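Local coordinates for serine protease inhibitor 4, isoform B (Drosophila melanogaster, PDB 4P0F), which probably inhibits serine and cysteine endopeptidases as a member of the serpin family, and is captured here in its cleaved form, at residues Thr43-Gly51 with Phe109-Phe117; Ala11-Tyr22 with Asp369-Val377. All coordinates share one frame; numbering follows the deposited sequence.

Interaction 1 of 2, residues Thr43-Gly51 with Phe109-Phe117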
loop_
_atom_site.group_PDB
_atom_site.type_symbol
_atom_site.label_atom_id
_atom_site.label_comp_id
_atom_site.label_asym_id
_atom_site.label_seq_id
_atom_site.Cartn_x
_atom_site.Cartn_y
_atom_site.Cartn_z
ATOM N N THR A 43 6.462 -0.580 5.787
ATOM C CA THR A 43 7.200 0.470 6.473
ATOM C C THR A 43 6.668 0.657 7.884
ATOM O O THR A 43 7.444 0.708 8.841
ATOM C CB THR A 43 7.119 1.797 5.695
ATOM O OG1 THR A 43 7.692 1.608 4.398
ATOM C CG2 THR A 43 7.888 2.899 6.406
ATOM N N CYS A 44 5.349 0.726 8.026
ATOM C CA CYS A 44 4.755 0.944 9.347
ATOM C C CYS A 44 5.086 -0.225 10.262
ATOM O O CYS A 44 5.468 -0.042 11.425
ATOM C CB CYS A 44 3.248 1.111 9.249
ATOM S SG CYS A 44 2.518 1.625 10.821
ATOM N N ALA A 45 4.956 -1.434 9.734
ATOM C CA ALA A 45 5.216 -2.628 10.526
ATOM C C ALA A 45 6.702 -2.780 10.859
ATOM O O ALA A 45 7.051 -3.291 11.935
ATOM C CB ALA A 45 4.707 -3.853 9.803
ATOM N N ALA A 46 7.579 -2.348 9.952
ATOM C CA ALA A 46 9.015 -2.387 10.216
ATOM C C ALA A 46 9.380 -1.418 11.339
ATOM O O ALA A 46 10.257 -1.706 12.149
ATOM C CB ALA A 46 9.812 -2.063 8.957
ATOM N N MET A 47 8.721 -0.263 11.380
ATOM C CA MET A 47 8.926 0.673 12.482
ATOM C C MET A 47 8.560 0.017 13.801
ATOM O O MET A 47 9.276 0.168 14.798
ATOM C CB MET A 47 8.113 1.961 12.276
ATOM C CG MET A 47 8.699 2.875 11.197
ATOM S SD MET A 47 7.962 4.520 11.136
ATOM C CE MET A 47 6.356 4.130 10.494
ATOM N N ALA A 48 7.451 -0.711 13.821
ATOM C CA ALA A 48 7.054 -1.397 15.046
ATOM C C ALA A 48 8.085 -2.454 15.402
ATOM O O ALA A 48 8.417 -2.626 16.578
ATOM C CB ALA A 48 5.681 -2.015 14.900
ATOM N N ARG A 49 8.624 -3.140 14.396
ATOM C CA ARG A 49 9.618 -4.184 14.668
ATOM C C ARG A 49 10.849 -3.649 15.407
ATOM O O ARG A 49 11.483 -4.380 16.183
ATOM C CB ARG A 49 10.044 -4.873 13.362
ATOM C CG ARG A 49 11.041 -6.003 13.574
ATOM C CD ARG A 49 12.471 -5.530 13.422
ATOM N NE ARG A 49 13.447 -6.575 13.733
ATOM C CZ ARG A 49 14.054 -6.742 14.906
ATOM N NH1 ARG A 49 13.801 -5.947 15.949
ATOM N NH2 ARG A 49 14.940 -7.720 15.037
ATOM N N LEU A 50 11.194 -2.385 15.181
ATOM C CA LEU A 50 12.355 -1.787 15.852
ATOM C C LEU A 50 12.223 -1.827 17.371
ATOM O O LEU A 50 13.224 -1.812 18.088
ATOM C CB LEU A 50 12.555 -0.336 15.429
ATOM C CG LEU A 50 12.778 -0.039 13.950
ATOM C CD1 LEU A 50 13.019 1.458 13.804
ATOM C CD2 LEU A 50 13.936 -0.850 13.390
ATOM N N GLY A 51 10.984 -1.860 17.850
ATOM C CA GLY A 51 10.719 -1.901 19.277
ATOM C C GLY A 51 10.375 -3.284 19.800
ATOM O O GLY A 51 10.071 -3.440 20.983
ATOM N N PHE A 109 15.283 3.142 19.812
ATOM C CA PHE A 109 14.027 3.185 19.061
ATOM C C PHE A 109 13.807 4.580 18.477
ATOM O O PHE A 109 13.541 4.750 17.283
ATOM C CB PHE A 109 12.874 2.784 19.995
ATOM C CG PHE A 109 11.519 2.661 19.332
ATOM C CD1 PHE A 109 11.319 1.827 18.251
ATOM C CD2 PHE A 109 10.426 3.338 19.851
ATOM C CE1 PHE A 109 10.064 1.689 17.683
ATOM C CE2 PHE A 109 9.175 3.203 19.297
ATOM C CZ PHE A 109 8.991 2.379 18.198
ATOM N N ASP A 110 13.934 5.578 19.335
ATOM C CA ASP A 110 13.759 6.970 18.941
ATOM C C ASP A 110 14.764 7.369 17.868
ATOM O O ASP A 110 14.406 8.023 16.884
ATOM C CB ASP A 110 13.907 7.889 20.157
ATOM C CG ASP A 110 13.698 9.353 19.813
ATOM O OD1 ASP A 110 12.652 9.679 19.228
ATOM O OD2 ASP A 110 14.588 10.170 20.107
ATOM N N GLN A 111 16.026 6.983 18.060
ATOM C CA GLN A 111 17.088 7.373 17.129
ATOM C C GLN A 111 16.933 6.712 15.755
ATOM O O GLN A 111 17.138 7.356 14.722
ATOM C CB GLN A 111 18.454 7.032 17.715
ATOM C CG GLN A 111 18.893 7.973 18.823
ATOM C CD GLN A 111 19.388 9.306 18.299
ATOM O OE1 GLN A 111 18.612 10.244 18.118
ATOM N NE2 GLN A 111 20.691 9.396 18.052
ATOM N N LEU A 112 16.581 5.433 15.742
ATOM C CA LEU A 112 16.370 4.736 14.482
ATOM C C LEU A 112 15.163 5.305 13.755
ATOM O O LEU A 112 15.187 5.484 12.539
ATOM C CB LEU A 112 16.184 3.238 14.706
ATOM C CG LEU A 112 17.425 2.473 15.178
ATOM C CD1 LEU A 112 17.062 1.026 15.433
ATOM C CD2 LEU A 112 18.557 2.561 14.172
ATOM N N LEU A 113 14.096 5.584 14.490
ATOM C CA LEU A 113 12.914 6.156 13.851
ATOM C C LEU A 113 13.221 7.516 13.238
ATOM O O LEU A 113 12.825 7.791 12.115
ATOM C CB LEU A 113 11.761 6.295 14.837
ATOM C CG LEU A 113 11.040 5.023 15.277
ATOM C CD1 LEU A 113 10.056 5.390 16.377
ATOM C CD2 LEU A 113 10.330 4.340 14.125
ATOM N N SER A 114 13.926 8.370 13.978
ATOM C CA SER A 114 14.207 9.721 13.514
ATOM C C SER A 114 15.215 9.756 12.365
ATOM O O SER A 114 14.968 10.397 11.348
ATOM C CB SER A 114 14.727 10.585 14.673
ATOM O OG SER A 114 13.848 10.521 15.781
ATOM N N LYS A 115 16.344 9.069 12.522
ATOM C CA LYS A 115 17.447 9.192 11.575
ATOM C C LYS A 115 17.253 8.335 10.326
ATOM O O LYS A 115 17.648 8.741 9.237
ATOM C CB LYS A 115 18.776 8.812 12.236
ATOM C CG LYS A 115 19.253 9.760 13.319
ATOM C CD LYS A 115 20.539 9.243 13.934
ATOM C CE LYS A 115 21.199 10.264 14.834
ATOM N NZ LYS A 115 22.433 9.708 15.455
ATOM N N GLN A 116 16.655 7.154 10.485
ATOM C CA GLN A 116 16.555 6.207 9.379
ATOM C C GLN A 116 15.172 6.210 8.730
ATOM O O GLN A 116 15.070 6.174 7.502
ATOM C CB GLN A 116 16.909 4.801 9.865
ATOM C CG GLN A 116 18.288 4.711 10.507
ATOM C CD GLN A 116 19.409 5.050 9.546
ATOM O OE1 GLN A 116 19.319 4.782 8.346
ATOM N NE2 GLN A 116 20.476 5.644 10.069
ATOM N N PHE A 117 14.111 6.247 9.537
ATOM C CA PHE A 117 12.755 6.298 8.998
ATOM C C PHE A 117 12.276 7.736 8.826
ATOM O O PHE A 117 11.161 7.973 8.356
ATOM C CB PHE A 117 11.773 5.521 9.885
ATOM C CG PHE A 117 11.831 4.042 9.690
ATOM C CD1 PHE A 117 12.736 3.268 10.406
ATOM C CD2 PHE A 117 10.991 3.413 8.788
ATOM C CE1 PHE A 117 12.798 1.905 10.226
ATOM C CE2 PHE A 117 11.048 2.044 8.612
ATOM C CZ PHE A 117 11.951 1.288 9.325
#
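Met47 lies over one face of the Phe117 ring, one of the two closest approaches between helices 38-49 and 107-115. Its CG does the touching as a CH-pi contact, 3.4 Å from Phe117 CD2 and displaced from the ring centre toward the rim. A chi1 of -74°, with CG anti to the carbonyl carbon, brings that atom over the ring face; the chain then bends at chi3, and SD ends oblique to the ring in a Met-aromatic contact. Met47 crosses Leu113 at about a right angle, its CG 3.7 Å from Leu113 CD2. Leu50 CD1 reaches in to Phe117 CE1 at 3.6 Å and also rests on Leu112 CB, while Leu50 CB meets the edge of Phe109. That same edge brings Phe109 CE1 to within 3.4 Å of Met47 O, nearly in the ring plane, and Leu113 CD1 covers one face of the ring. Where Gly51 passes Phe109, a side chain would have little room. Elsewhere round the Phe117 ring the packing is easier: Thr43 CG2 lies 3.9 Å from Phe117 CD2 and Ala46 CB 4.0 Å from Phe117 CZ. The solvent side is the far face of helix 107-115, where Asp110 and Ser114 are partly exposed and Lys115 exposed; Ser114 OG is hydrogen-bonded to Asp110 O at 2.8 Å. Phe78 of helix 71-84 also meets the Phe117 ring, and Ile97 and Leu165 close in from neighbouring strands. In the serpin fold these are helices B and E, packed together against sheet A.

Interaction 2 of 2, residues Ala11-Tyr22 with Asp369-Val377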
loop_
_atom_site.group_PDB
_atom_site.type_symbol
_atom_site.label_atom_id
_atom_site.label_comp_id
_atom_site.label_asym_id
_atom_site.label_seq_id
_atom_site.Cartn_x
_atom_site.Cartn_y
_atom_site.Cartn_z
ATOM N N ALA A 11 13.296 -4.287 -3.034
ATOM C CA ALA A 11 12.172 -4.295 -3.957
ATOM C C ALA A 11 11.599 -5.700 -4.113
ATOM O O ALA A 11 10.382 -5.881 -4.077
ATOM C CB ALA A 11 12.596 -3.742 -5.299
ATOM N N ARG A 12 12.479 -6.689 -4.271
ATOM C CA ARG A 12 12.055 -8.078 -4.408
ATOM C C ARG A 12 11.250 -8.543 -3.208
ATOM O O ARG A 12 10.206 -9.170 -3.353
ATOM C CB ARG A 12 13.262 -9.010 -4.578
ATOM C CG ARG A 12 13.885 -8.997 -5.929
ATOM C CD ARG A 12 14.707 -10.277 -6.110
ATOM N NE ARG A 12 15.774 -10.353 -5.118
ATOM C CZ ARG A 12 16.963 -9.773 -5.264
ATOM N NH1 ARG A 12 17.234 -9.076 -6.355
ATOM N NH2 ARG A 12 17.882 -9.890 -4.319
ATOM N N ARG A 13 11.732 -8.238 -2.007
ATOM C CA ARG A 13 11.060 -8.705 -0.807
ATOM C C ARG A 13 9.721 -8.000 -0.611
ATOM O O ARG A 13 8.746 -8.631 -0.206
ATOM C CB ARG A 13 11.980 -8.524 0.399
ATOM C CG ARG A 13 13.200 -9.403 0.230
ATOM C CD ARG A 13 13.989 -9.603 1.466
ATOM N NE ARG A 13 15.047 -10.585 1.249
ATOM C CZ ARG A 13 15.835 -11.032 2.215
ATOM N NH1 ARG A 13 15.668 -10.587 3.452
ATOM N NH2 ARG A 13 16.776 -11.927 1.956
ATOM N N LEU A 14 9.661 -6.714 -0.940
ATOM C CA LEU A 14 8.406 -5.973 -0.871
ATOM C C LEU A 14 7.401 -6.499 -1.894
ATOM O O LEU A 14 6.211 -6.606 -1.599
ATOM C CB LEU A 14 8.652 -4.483 -1.085
ATOM C CG LEU A 14 7.383 -3.627 -1.091
ATOM C CD1 LEU A 14 6.600 -3.837 0.201
ATOM C CD2 LEU A 14 7.723 -2.162 -1.279
ATOM N N ALA A 15 7.877 -6.847 -3.086
ATOM C CA ALA A 15 6.996 -7.414 -4.109
ATOM C C ALA A 15 6.356 -8.723 -3.650
ATOM O O ALA A 15 5.179 -8.968 -3.911
ATOM C CB ALA A 15 7.755 -7.621 -5.431
ATOM N N LEU A 16 7.116 -9.565 -2.960
ATOM C CA LEU A 16 6.567 -10.819 -2.466
ATOM C C LEU A 16 5.576 -10.554 -1.327
ATOM O O LEU A 16 4.490 -11.121 -1.306
ATOM C CB LEU A 16 7.688 -11.756 -2.012
ATOM C CG LEU A 16 7.262 -13.108 -1.414
ATOM C CD1 LEU A 16 6.294 -13.859 -2.306
ATOM C CD2 LEU A 16 8.477 -13.960 -1.157
ATOM N N PHE A 17 5.952 -9.692 -0.387
ATOM C CA PHE A 17 5.018 -9.260 0.650
ATOM C C PHE A 17 3.720 -8.736 0.034
ATOM O O PHE A 17 2.627 -9.049 0.517
ATOM C CB PHE A 17 5.654 -8.187 1.538
ATOM C CG PHE A 17 4.766 -7.726 2.665
ATOM C CD1 PHE A 17 4.367 -8.606 3.646
ATOM C CD2 PHE A 17 4.328 -6.415 2.733
ATOM C CE1 PHE A 17 3.559 -8.190 4.690
ATOM C CE2 PHE A 17 3.515 -5.997 3.772
ATOM C CZ PHE A 17 3.129 -6.897 4.746
ATOM N N SER A 18 3.842 -7.980 -1.056
ATOM C CA SER A 18 2.682 -7.404 -1.728
ATOM C C SER A 18 1.709 -8.471 -2.215
ATOM O O SER A 18 0.505 -8.375 -1.976
ATOM C CB SER A 18 3.108 -6.547 -2.923
ATOM O OG SER A 18 3.945 -5.472 -2.538
ATOM N N ILE A 19 2.209 -9.476 -2.932
ATOM C CA ILE A 19 1.313 -10.491 -3.449
ATOM C C ILE A 19 0.779 -11.347 -2.305
ATOM O O ILE A 19 -0.343 -11.840 -2.380
ATOM C CB ILE A 19 1.992 -11.361 -4.547
ATOM C CG1 ILE A 19 3.208 -12.110 -4.017
ATOM C CG2 ILE A 19 2.408 -10.471 -5.701
ATOM C CD1 ILE A 19 3.748 -13.149 -4.984
ATOM N N ASN A 20 1.559 -11.506 -1.230
ATOM C CA ASN A 20 1.061 -12.222 -0.059
ATOM C C ASN A 20 -0.158 -11.513 0.535
ATOM O O ASN A 20 -1.185 -12.144 0.809
ATOM C CB ASN A 20 2.153 -12.357 1.006
ATOM C CG ASN A 20 3.275 -13.299 0.595
ATOM O OD1 ASN A 20 3.188 -14.015 -0.405
ATOM N ND2 ASN A 20 4.321 -13.335 1.409
ATOM N N VAL A 21 -0.042 -10.203 0.726
ATOM C CA VAL A 21 -1.130 -9.404 1.300
ATOM C C VAL A 21 -2.341 -9.373 0.356
ATOM O O VAL A 21 -3.486 -9.556 0.784
ATOM C CB VAL A 21 -0.651 -7.970 1.607
ATOM C CG1 VAL A 21 -1.827 -7.067 1.963
ATOM C CG2 VAL A 21 0.368 -7.990 2.750
ATOM N N TYR A 22 -2.069 -9.163 -0.929
ATOM C CA TYR A 22 -3.113 -9.113 -1.957
ATOM C C TYR A 22 -3.927 -10.405 -1.922
ATOM O O TYR A 22 -5.162 -10.385 -1.958
ATOM C CB TYR A 22 -2.456 -8.880 -3.322
ATOM C CG TYR A 22 -3.349 -8.750 -4.542
ATOM C CD1 TYR A 22 -4.467 -7.926 -4.547
ATOM C CD2 TYR A 22 -3.009 -9.403 -5.722
ATOM C CE1 TYR A 22 -5.251 -7.799 -5.687
ATOM C CE2 TYR A 22 -3.780 -9.284 -6.860
ATOM C CZ TYR A 22 -4.895 -8.482 -6.843
ATOM O OH TYR A 22 -5.638 -8.393 -7.998
ATOM N N ASP A 369 10.730 -3.234 -9.933
ATOM C CA ASP A 369 9.761 -4.045 -9.214
ATOM C C ASP A 369 9.574 -3.558 -7.802
ATOM O O ASP A 369 9.392 -4.367 -6.913
ATOM C CB ASP A 369 10.174 -5.532 -9.194
ATOM C CG ASP A 369 11.368 -5.811 -8.296
ATOM O OD1 ASP A 369 12.308 -4.987 -8.253
ATOM O OD2 ASP A 369 11.355 -6.871 -7.632
ATOM N N LEU A 370 9.594 -2.239 -7.586
ATOM C CA LEU A 370 9.245 -1.723 -6.261
ATOM C C LEU A 370 7.800 -1.230 -6.272
ATOM O O LEU A 370 7.521 -0.162 -6.815
ATOM C CB LEU A 370 10.189 -0.603 -5.828
ATOM C CG LEU A 370 10.174 -0.396 -4.302
ATOM C CD1 LEU A 370 11.479 0.196 -3.813
ATOM C CD2 LEU A 370 9.014 0.474 -3.859
ATOM N N PRO A 371 6.872 -2.012 -5.690
ATOM C CA PRO A 371 5.462 -1.639 -5.775
ATOM C C PRO A 371 5.036 -0.674 -4.677
ATOM O O PRO A 371 5.257 -0.938 -3.499
ATOM C CB PRO A 371 4.742 -2.976 -5.638
ATOM C CG PRO A 371 5.643 -3.805 -4.819
ATOM C CD PRO A 371 7.041 -3.346 -5.080
ATOM N N LEU A 372 4.438 0.446 -5.069
ATOM C CA LEU A 372 3.980 1.451 -4.105
ATOM C C LEU A 372 2.496 1.294 -3.819
ATOM O O LEU A 372 2.051 1.481 -2.685
ATOM C CB LEU A 372 4.273 2.861 -4.622
ATOM C CG LEU A 372 5.755 3.215 -4.737
ATOM C CD1 LEU A 372 5.938 4.567 -5.401
ATOM C CD2 LEU A 372 6.439 3.176 -3.371
ATOM N N PHE A 373 1.741 0.947 -4.857
ATOM C CA PHE A 373 0.314 0.666 -4.757
ATOM C C PHE A 373 0.007 -0.584 -5.576
ATOM O O PHE A 373 0.669 -0.865 -6.586
ATOM C CB PHE A 373 -0.546 1.837 -5.260
ATOM C CG PHE A 373 -0.460 3.065 -4.415
ATOM C CD1 PHE A 373 0.558 3.975 -4.601
ATOM C CD2 PHE A 373 -1.398 3.310 -3.433
ATOM C CE1 PHE A 373 0.644 5.111 -3.828
ATOM C CE2 PHE A 373 -1.313 4.447 -2.660
ATOM C CZ PHE A 373 -0.285 5.331 -2.851
ATOM N N TRP A 374 -1.015 -1.303 -5.147
ATOM C CA TRP A 374 -1.436 -2.544 -5.775
ATOM C C TRP A 374 -2.951 -2.624 -5.670
ATOM O O TRP A 374 -3.522 -2.303 -4.624
ATOM C CB TRP A 374 -0.770 -3.727 -5.078
ATOM C CG TRP A 374 -0.751 -5.004 -5.837
ATOM C CD1 TRP A 374 -1.829 -5.712 -6.273
ATOM C CD2 TRP A 374 0.410 -5.759 -6.226
ATOM N NE1 TRP A 374 -1.415 -6.847 -6.927
ATOM C CE2 TRP A 374 -0.046 -6.900 -6.908
ATOM C CE3 TRP A 374 1.785 -5.574 -6.069
ATOM C CZ2 TRP A 374 0.826 -7.851 -7.436
ATOM C CZ3 TRP A 374 2.645 -6.515 -6.587
ATOM C CH2 TRP A 374 2.167 -7.637 -7.264
ATOM N N GLY A 375 -3.619 -3.042 -6.740
ATOM C CA GLY A 375 -5.060 -3.147 -6.670
ATOM C C GLY A 375 -5.706 -3.997 -7.737
ATOM O O GLY A 375 -5.038 -4.562 -8.603
ATOM N N SER A 376 -7.026 -4.084 -7.623
ATOM C CA SER A 376 -7.893 -4.820 -8.528
ATOM C C SER A 376 -9.060 -3.959 -8.961
ATOM O O SER A 376 -9.595 -3.195 -8.167
ATOM C CB SER A 376 -8.465 -6.064 -7.851
ATOM O OG SER A 376 -7.496 -7.061 -7.664
ATOM N N VAL A 377 -9.467 -4.117 -10.214
ATOM C CA VAL A 377 -10.754 -3.605 -10.666
ATOM C C VAL A 377 -11.609 -4.809 -10.993
ATOM O O VAL A 377 -11.332 -5.528 -11.950
ATOM C CB VAL A 377 -10.625 -2.683 -11.883
ATOM C CG1 VAL A 377 -12.007 -2.222 -12.340
ATOM C CG2 VAL A 377 -9.763 -1.477 -11.542
#
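Tyr22 and Trp374 cross at about a right angle as side chains, but their rings are only half turned against each other, the planes of the tyrosine and the five-membered ring 49° apart. Trp374 NE1 sits over one face of the Tyr22 ring, toward its rim, 3.2 Å from Tyr22 CD2; beyond the ring, Tyr22 OH hydrogen-bonds Thr361 OG1. A chi1 of -162° swings the indole away from the backbone N of Trp374 and lays it along helix 6-28, where its six-membered ring takes Ser18 CB at 3.5 Å from Trp374 CE3 and presses CH2 close on Ile19 CG2. Residues 373-377 form the last strand of serpin sheet B, antiparallel to 360-366; a classic beta bulge, Leu372 and Phe373 facing Leu364, marks the corner before it. An alanine in place of Trp374 is likely to open a gap between helix and strand, leaving the Tyr22 face and Ile19 CG2 without their cover. Before the corner, Pro371 slides past Leu14 in the opposite direction. Pro371 CG lies 3.3 Å from Ser18 OG, a hydroxyl hydrogen-bonded to Leu14 O from above the carbonyl plane. Asp369 curls back so that OD1 lies 3.2 Å from Ala11 CB.

In the fold
Both contacts are buried, but interaction 2 lies nearer the middle of the molecule, its centre about 8 Å from that of the chain, against about 18 Å for interaction 1. Interaction 1 joins two helices, interaction 2 a helix to the final strand; their centres are about 21 Å apart and they do not touch. Helix 38-49 links them: it supplies residues 43-51 to interaction 1, while its earlier turns, through Phe39 and Gln42, receive Leu14 of 11-22. The chemistry differs accordingly. The helix pair relies on leucines, a methionine and two phenylalanines, whereas the helix-strand contact mixes indole, phenol, proline and serine, and its end at Arg12 and Asp369, whose charges do not meet, reaches the surface.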